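Local coordinates for protein nicotinate-nucleotide pyrophosphorylase (Ehrlichia chaffeensis, PDB 3L0G) that probably converts quinolinate and phosphoribosyl pyrophosphate into nicotinate mononucleotide, with loss of carbon dioxide, in the biosynthesis of NAD, at residues C[144-152]-C[162-173]. Numbering follows the deposited sequence.
With FMT (formic acid), chain J.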
ATOM      1  N   LYS C 144       2.503  35.437  17.771  1.00 16.28           N
ATOM      2  CA  LYS C 144       2.214  35.108  16.368  1.00 16.49           C
ATOM      3  C   LYS C 144       2.698  33.723  15.988  1.00 15.38           C
ATOM      4  O   LYS C 144       2.535  33.314  14.847  1.00 15.43           O
ATOM      5  CB  LYS C 144       2.854  36.120  15.417  1.00 17.45           C
ATOM      6  CG  LYS C 144       4.393  36.162  15.478  1.00 19.41           C
ATOM      7  CD  LYS C 144       4.923  37.220  14.493  1.00 22.22           C
ATOM      8  CE  LYS C 144       6.353  37.633  14.787  1.00 22.91           C
ATOM      9  NZ  LYS C 144       7.043  37.957  13.496  1.00 25.78           N
ATOM     10  N   VAL C 145       3.270  32.988  16.934  1.00 13.83           N
ATOM     11  CA  VAL C 145       3.953  31.747  16.595  1.00 13.32           C
ATOM     12  C   VAL C 145       2.999  30.600  16.227  1.00 12.05           C
ATOM     13  O   VAL C 145       1.957  30.412  16.860  1.00 11.73           O
ATOM     14  CB  VAL C 145       4.887  31.319  17.726  1.00 13.30           C
ATOM     15  CG1 VAL C 145       5.469  29.959  17.443  1.00 13.49           C
ATOM     16  CG2 VAL C 145       5.989  32.353  17.890  1.00 13.70           C
ATOM     17  N   LYS C 146       3.361  29.858  15.191  1.00 11.20           N
ATOM     18  CA  LYS C 146       2.727  28.562  14.899  1.00 10.99           C
ATOM     19  C   LYS C 146       3.677  27.416  15.254  1.00 10.11           C
ATOM     20  O   LYS C 146       4.881  27.490  15.005  1.00 10.97           O
ATOM     21  CB  LYS C 146       2.320  28.483  13.418  1.00 11.37           C
ATOM     22  CG  LYS C 146       1.398  29.638  12.940  1.00 13.49           C
ATOM     23  CD  LYS C 146       0.071  29.580  13.682  1.00 16.47           C
ATOM     24  CE  LYS C 146      -0.892  30.651  13.249  1.00 20.33           C
ATOM     25  NZ  LYS C 146      -2.205  30.458  13.937  1.00 21.82           N
ATOM     26  N   ILE C 147       3.143  26.357  15.843  1.00  9.76           N
ATOM     27  CA  ILE C 147       3.920  25.148  16.129  1.00  9.59           C
ATOM     28  C   ILE C 147       3.964  24.281  14.856  1.00  9.65           C
ATOM     29  O   ILE C 147       2.916  24.038  14.240  1.00  9.08           O
ATOM     30  CB  ILE C 147       3.282  24.347  17.298  1.00  9.73           C
ATOM     31  CG1 ILE C 147       3.250  25.201  18.602  1.00 11.31           C
ATOM     32  CG2 ILE C 147       4.003  23.032  17.498  1.00  7.19           C
ATOM     33  CD1 ILE C 147       4.635  25.850  19.024  1.00  7.22           C
ATOM     34  N   ARG C 148       5.170  23.852  14.448  1.00  9.08           N
ATOM     35  CA  ARG C 148       5.333  22.986  13.274  1.00  8.84           C
ATOM     36  C   ARG C 148       5.875  21.616  13.584  1.00  8.25           C
ATOM     37  O   ARG C 148       6.631  21.430  14.550  1.00  7.33           O
ATOM     38  CB  ARG C 148       6.203  23.614  12.196  1.00  8.70           C
ATOM     39  CG  ARG C 148       5.504  24.849  11.618  1.00 13.15           C
ATOM     40  CD  ARG C 148       5.531  25.018  10.142  1.00 16.88           C
ATOM     41  NE  ARG C 148       6.777  25.569   9.687  1.00 17.41           N
ATOM     42  CZ  ARG C 148       6.932  26.425   8.675  1.00 17.26           C
ATOM     43  NH1 ARG C 148       5.910  26.906   7.983  1.00 18.93           N
ATOM     44  NH2 ARG C 148       8.160  26.814   8.363  1.00 15.94           N
ATOM     45  N   SER C 149       5.447  20.650  12.771  1.00  7.67           N
ATOM     46  CA  SER C 149       5.996  19.319  12.824  1.00  7.35           C
ATOM     47  C   SER C 149       7.313  19.348  12.070  1.00  7.64           C
ATOM     48  O   SER C 149       7.659  20.363  11.433  1.00  7.31           O
ATOM     49  CB  SER C 149       5.046  18.291  12.219  1.00  8.29           C
ATOM     50  OG  SER C 149       4.727  18.618  10.863  1.00  6.42           O
ATOM     51  N   THR C 150       8.039  18.245  12.196  1.00  7.18           N
ATOM     52  CA  THR C 150       9.278  17.958  11.503  1.00  7.49           C
ATOM     53  C   THR C 150       9.142  16.638  10.723  1.00  8.07           C
ATOM     54  O   THR C 150       8.048  16.115  10.608  1.00  9.07           O
ATOM     55  CB  THR C 150      10.411  17.769  12.504  1.00  7.83           C
ATOM     56  OG1 THR C 150      10.132  16.616  13.308  1.00  6.84           O
ATOM     57  CG2 THR C 150      10.567  19.023  13.435  1.00  9.51           C
ATOM     58  N   ARG C 151      10.272  16.114  10.210  1.00  8.32           N
ATOM     59  CA  ARG C 151      10.352  14.819   9.601  1.00  7.93           C
ATOM     60  C   ARG C 151      10.843  13.722  10.564  1.00  9.19           C
ATOM     61  O   ARG C 151      11.036  12.567  10.153  1.00  8.16           O
ATOM     62  CB  ARG C 151      11.197  14.877   8.305  1.00  8.80           C
ATOM     63  CG  ARG C 151      10.398  15.542   7.119  1.00  7.37           C
ATOM     64  CD  ARG C 151      11.252  15.913   5.923  1.00  7.38           C
ATOM     65  NE  ARG C 151      12.091  14.806   5.485  1.00  8.50           N
ATOM     66  CZ  ARG C 151      13.409  14.694   5.699  1.00  7.36           C
ATOM     67  NH1 ARG C 151      14.047  13.604   5.307  1.00  5.59           N
ATOM     68  NH2 ARG C 151      14.108  15.664   6.269  1.00  6.67           N
ATOM     69  N   LYS C 152      10.974  14.067  11.846  1.00  8.29           N
ATOM     70  CA  LYS C 152      11.320  13.102  12.869  1.00  9.37           C
ATOM     71  C   LYS C 152      10.027  12.487  13.359  1.00  9.53           C
ATOM     72  O   LYS C 152       9.616  12.628  14.525  1.00  8.91           O
ATOM     73  CB  LYS C 152      12.085  13.761  14.001  1.00  9.77           C
ATOM     74  CG  LYS C 152      13.413  14.337  13.581  1.00 13.04           C
ATOM     75  CD  LYS C 152      13.968  15.244  14.662  1.00 18.55           C
ATOM     76  CE  LYS C 152      15.450  15.462  14.489  1.00 21.55           C
ATOM     77  NZ  LYS C 152      15.831  16.812  14.920  1.00 23.07           N
ATOM     78  N   LYS C 162       1.973  13.887  10.944  1.00  7.68           N
ATOM     79  CA  LYS C 162       1.789  15.271  10.540  1.00  7.93           C
ATOM     80  C   LYS C 162       0.308  15.667  10.586  1.00  8.06           C
ATOM     81  O   LYS C 162       0.010  16.760  10.986  1.00  7.45           O
ATOM     82  CB  LYS C 162       2.414  15.575   9.175  1.00  7.91           C
ATOM     83  CG  LYS C 162       3.939  15.752   9.251  1.00  7.89           C
ATOM     84  CD  LYS C 162       4.545  15.913   7.904  1.00  6.42           C
ATOM     85  CE  LYS C 162       6.001  16.333   7.997  1.00  5.73           C
ATOM     86  NZ  LYS C 162       6.106  17.718   8.472  1.00  5.79           N
ATOM     87  N   TYR C 163      -0.595  14.775  10.190  1.00  8.37           N
ATOM     88  CA  TYR C 163      -2.031  15.017  10.324  1.00  8.60           C
ATOM     89  C   TYR C 163      -2.449  15.294  11.790  1.00  8.32           C
ATOM     90  O   TYR C 163      -3.291  16.148  12.073  1.00  7.41           O
ATOM     91  CB  TYR C 163      -2.803  13.784   9.798  1.00  8.98           C
ATOM     92  CG  TYR C 163      -4.278  13.753  10.167  1.00  9.62           C
ATOM     93  CD1 TYR C 163      -5.221  14.501   9.456  1.00 12.17           C
ATOM     94  CD2 TYR C 163      -4.742  12.965  11.198  1.00 11.63           C
ATOM     95  CE1 TYR C 163      -6.590  14.470   9.806  1.00 12.15           C
ATOM     96  CE2 TYR C 163      -6.115  12.931  11.543  1.00 10.40           C
ATOM     97  CZ  TYR C 163      -7.017  13.679  10.853  1.00 11.52           C
ATOM     98  OH  TYR C 163      -8.356  13.623  11.230  1.00  8.91           O
ATOM     99  N   SER C 164      -1.860  14.544  12.715  1.00  7.73           N
ATOM    100  CA  SER C 164      -2.261  14.624  14.115  1.00  6.83           C
ATOM    101  C   SER C 164      -1.732  15.925  14.752  1.00  7.14           C
ATOM    102  O   SER C 164      -2.404  16.535  15.618  1.00  6.53           O
ATOM    103  CB  SER C 164      -1.773  13.389  14.874  1.00  6.89           C
ATOM    104  OG  SER C 164      -2.252  12.159  14.334  1.00  5.84           O
ATOM    105  N   VAL C 165      -0.551  16.372  14.309  1.00  6.48           N
ATOM    106  CA  VAL C 165      -0.040  17.707  14.676  1.00  6.29           C
ATOM    107  C   VAL C 165      -0.989  18.828  14.202  1.00  7.59           C
ATOM    108  O   VAL C 165      -1.304  19.731  14.968  1.00  8.35           O
ATOM    109  CB  VAL C 165       1.394  17.948  14.147  1.00  6.30           C
ATOM    110  CG1 VAL C 165       1.776  19.448  14.271  1.00  4.06           C
ATOM    111  CG2 VAL C 165       2.390  17.042  14.907  1.00  4.32           C
ATOM    112  N   CYS C 166      -1.477  18.746  12.964  1.00  7.59           N
ATOM    113  CA  CYS C 166      -2.495  19.673  12.482  1.00  8.00           C
ATOM    114  C   CYS C 166      -3.817  19.579  13.271  1.00  7.52           C
ATOM    115  O   CYS C 166      -4.374  20.599  13.638  1.00  6.61           O
ATOM    116  CB  CYS C 166      -2.696  19.552  10.950  1.00  8.74           C
ATOM    117  SG  CYS C 166      -1.112  20.033  10.027  1.00 13.38           S
ATOM    118  N   ILE C 167      -4.286  18.372  13.575  1.00  7.25           N
ATOM    119  CA  ILE C 167      -5.461  18.232  14.440  1.00  7.23           C
ATOM    120  C   ILE C 167      -5.258  18.973  15.748  1.00  7.61           C
ATOM    121  O   ILE C 167      -6.202  19.589  16.237  1.00  7.79           O
ATOM    122  CB  ILE C 167      -5.867  16.753  14.716  1.00  6.57           C
ATOM    123  CG1 ILE C 167      -6.285  16.076  13.413  1.00  5.78           C
ATOM    124  CG2 ILE C 167      -7.035  16.666  15.753  1.00  5.82           C
ATOM    125  CD1 ILE C 167      -7.351  16.869  12.572  1.00  7.40           C
ATOM    126  N   GLY C 168      -4.031  18.953  16.273  1.00  8.05           N
ATOM    127  CA  GLY C 168      -3.687  19.611  17.544  1.00  8.34           C
ATOM    128  C   GLY C 168      -3.450  21.119  17.520  1.00  9.08           C
ATOM    129  O   GLY C 168      -3.197  21.726  18.585  1.00  9.42           O
ATOM    130  N   GLY C 169      -3.557  21.731  16.334  1.00  9.03           N
ATOM    131  CA  GLY C 169      -3.430  23.182  16.155  1.00  8.36           C
ATOM    132  C   GLY C 169      -2.102  23.584  15.531  1.00  8.25           C
ATOM    133  O   GLY C 169      -1.821  24.766  15.394  1.00  8.04           O
ATOM    134  N   GLY C 170      -1.278  22.602  15.168  1.00  8.57           N
ATOM    135  CA  GLY C 170       0.023  22.843  14.546  1.00  8.33           C
ATOM    136  C   GLY C 170      -0.026  22.904  13.019  1.00  8.80           C
ATOM    137  O   GLY C 170      -1.101  22.843  12.408  1.00  8.03           O
ATOM    138  N   GLU C 171       1.151  23.022  12.399  1.00  8.52           N
ATOM    139  CA  GLU C 171       1.239  23.196  10.945  1.00  8.67           C
ATOM    140  C   GLU C 171       2.420  22.392  10.425  1.00  8.11           C
ATOM    141  O   GLU C 171       3.135  21.729  11.208  1.00  7.55           O
ATOM    142  CB  GLU C 171       1.386  24.697  10.591  1.00  8.81           C
ATOM    143  CG  GLU C 171       0.236  25.583  11.034  1.00 10.86           C
ATOM    144  CD  GLU C 171       0.239  27.024  10.414  1.00 12.71           C
ATOM    145  OE1 GLU C 171       1.210  27.445   9.736  1.00 12.79           O
ATOM    146  OE2 GLU C 171      -0.737  27.738  10.652  1.00 13.45           O
ATOM    147  N   SER C 172       2.614  22.423   9.118  1.00  7.72           N
ATOM    148  CA  SER C 172       3.729  21.698   8.492  1.00  8.17           C
ATOM    149  C   SER C 172       4.303  22.437   7.293  1.00  7.75           C
ATOM    150  O   SER C 172       3.571  22.757   6.390  1.00  6.49           O
ATOM    151  CB  SER C 172       3.254  20.357   7.999  1.00  8.53           C
ATOM    152  OG  SER C 172       4.296  19.648   7.346  1.00 10.24           O
ATOM    153  N   TYR C 173       5.620  22.653   7.288  1.00  8.00           N
ATOM    154  CA  TYR C 173       6.324  23.217   6.120  1.00  7.35           C
ATOM    155  C   TYR C 173       6.234  22.341   4.887  1.00  7.29           C
ATOM    156  O   TYR C 173       5.986  22.817   3.779  1.00  6.48           O
ATOM    157  CB  TYR C 173       7.793  23.459   6.456  1.00  7.23           C
ATOM    158  CG  TYR C 173       8.594  24.012   5.293  1.00  7.46           C
ATOM    159  CD1 TYR C 173       8.255  25.218   4.705  1.00  8.14           C
ATOM    160  CD2 TYR C 173       9.692  23.347   4.802  1.00  6.67           C
ATOM    161  CE1 TYR C 173       9.006  25.726   3.630  1.00  9.05           C
ATOM    162  CE2 TYR C 173      10.423  23.834   3.736  1.00  7.03           C
ATOM    163  CZ  TYR C 173      10.079  25.006   3.142  1.00  8.00           C
ATOM    164  OH  TYR C 173      10.833  25.491   2.072  1.00 10.05           O
TER
HETATM  165  C   FMT J 301      11.954  18.797   7.640  1.00 12.40           C
HETATM  166  O1  FMT J 301      11.061  19.172   6.867  1.00 12.07           O
HETATM  167  O2  FMT J 301      13.022  18.309   7.249  1.00 12.46           O
HETATM  168  O   HOH W   1       0.438  26.518  15.913  1.00 14.46           O
HETATM  169  O   HOH W   2       3.136  26.138   8.066  1.00 12.07           O
HETATM  170  O   HOH W   3       2.107  18.723  10.810  1.00  5.95           O
HETATM  171  O   HOH W   4       7.557  21.647   9.343  1.00  8.04           O
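R148 sets one face of its guanidinium against Y173: CB of Y173 lies 3.8 Å from CZ of R148, over the centre of the group, while guanidinium and phenol planes are 43° apart, too tilted for a parallel stack. Bends at chi2 and chi3 bring the arginine there; its NH2 is salt-bridged to E255, and water 2, in the guanidinium plane, links NH1 to E171 OE1. E171 runs extended, its carboxylate crossing the methylenes of K146 at a slant, with OE2 of E171 3.6 Å from CD of K146; NZ of K146 stays 4.5 Å from OE2 of E171, too far for a salt bridge, though the opposite charges probably still attract. The backbones meet in a single bridge of R148 with E171, made by E171 N to I147 O (2.7 Å) and S149 N to E171 O (3.0 Å, 161° at the hydrogen). Within this chain strand 146-148 is an outer strand of the parallel sheet of the C-terminal domain, the incomplete barrel of this phosphoribosyltransferase family; its other side pairs with strand 275-277, and a Schellman motif at G169 ends the helix before the chain runs on to E171. K162 NZ, turned by a bend at chi4 (-71°), donates hydrogen bonds to S149 OG (2.9 Å), S172 OG and R174 O. V165 packs both methyls against S149 CB, each 4.0 Å away.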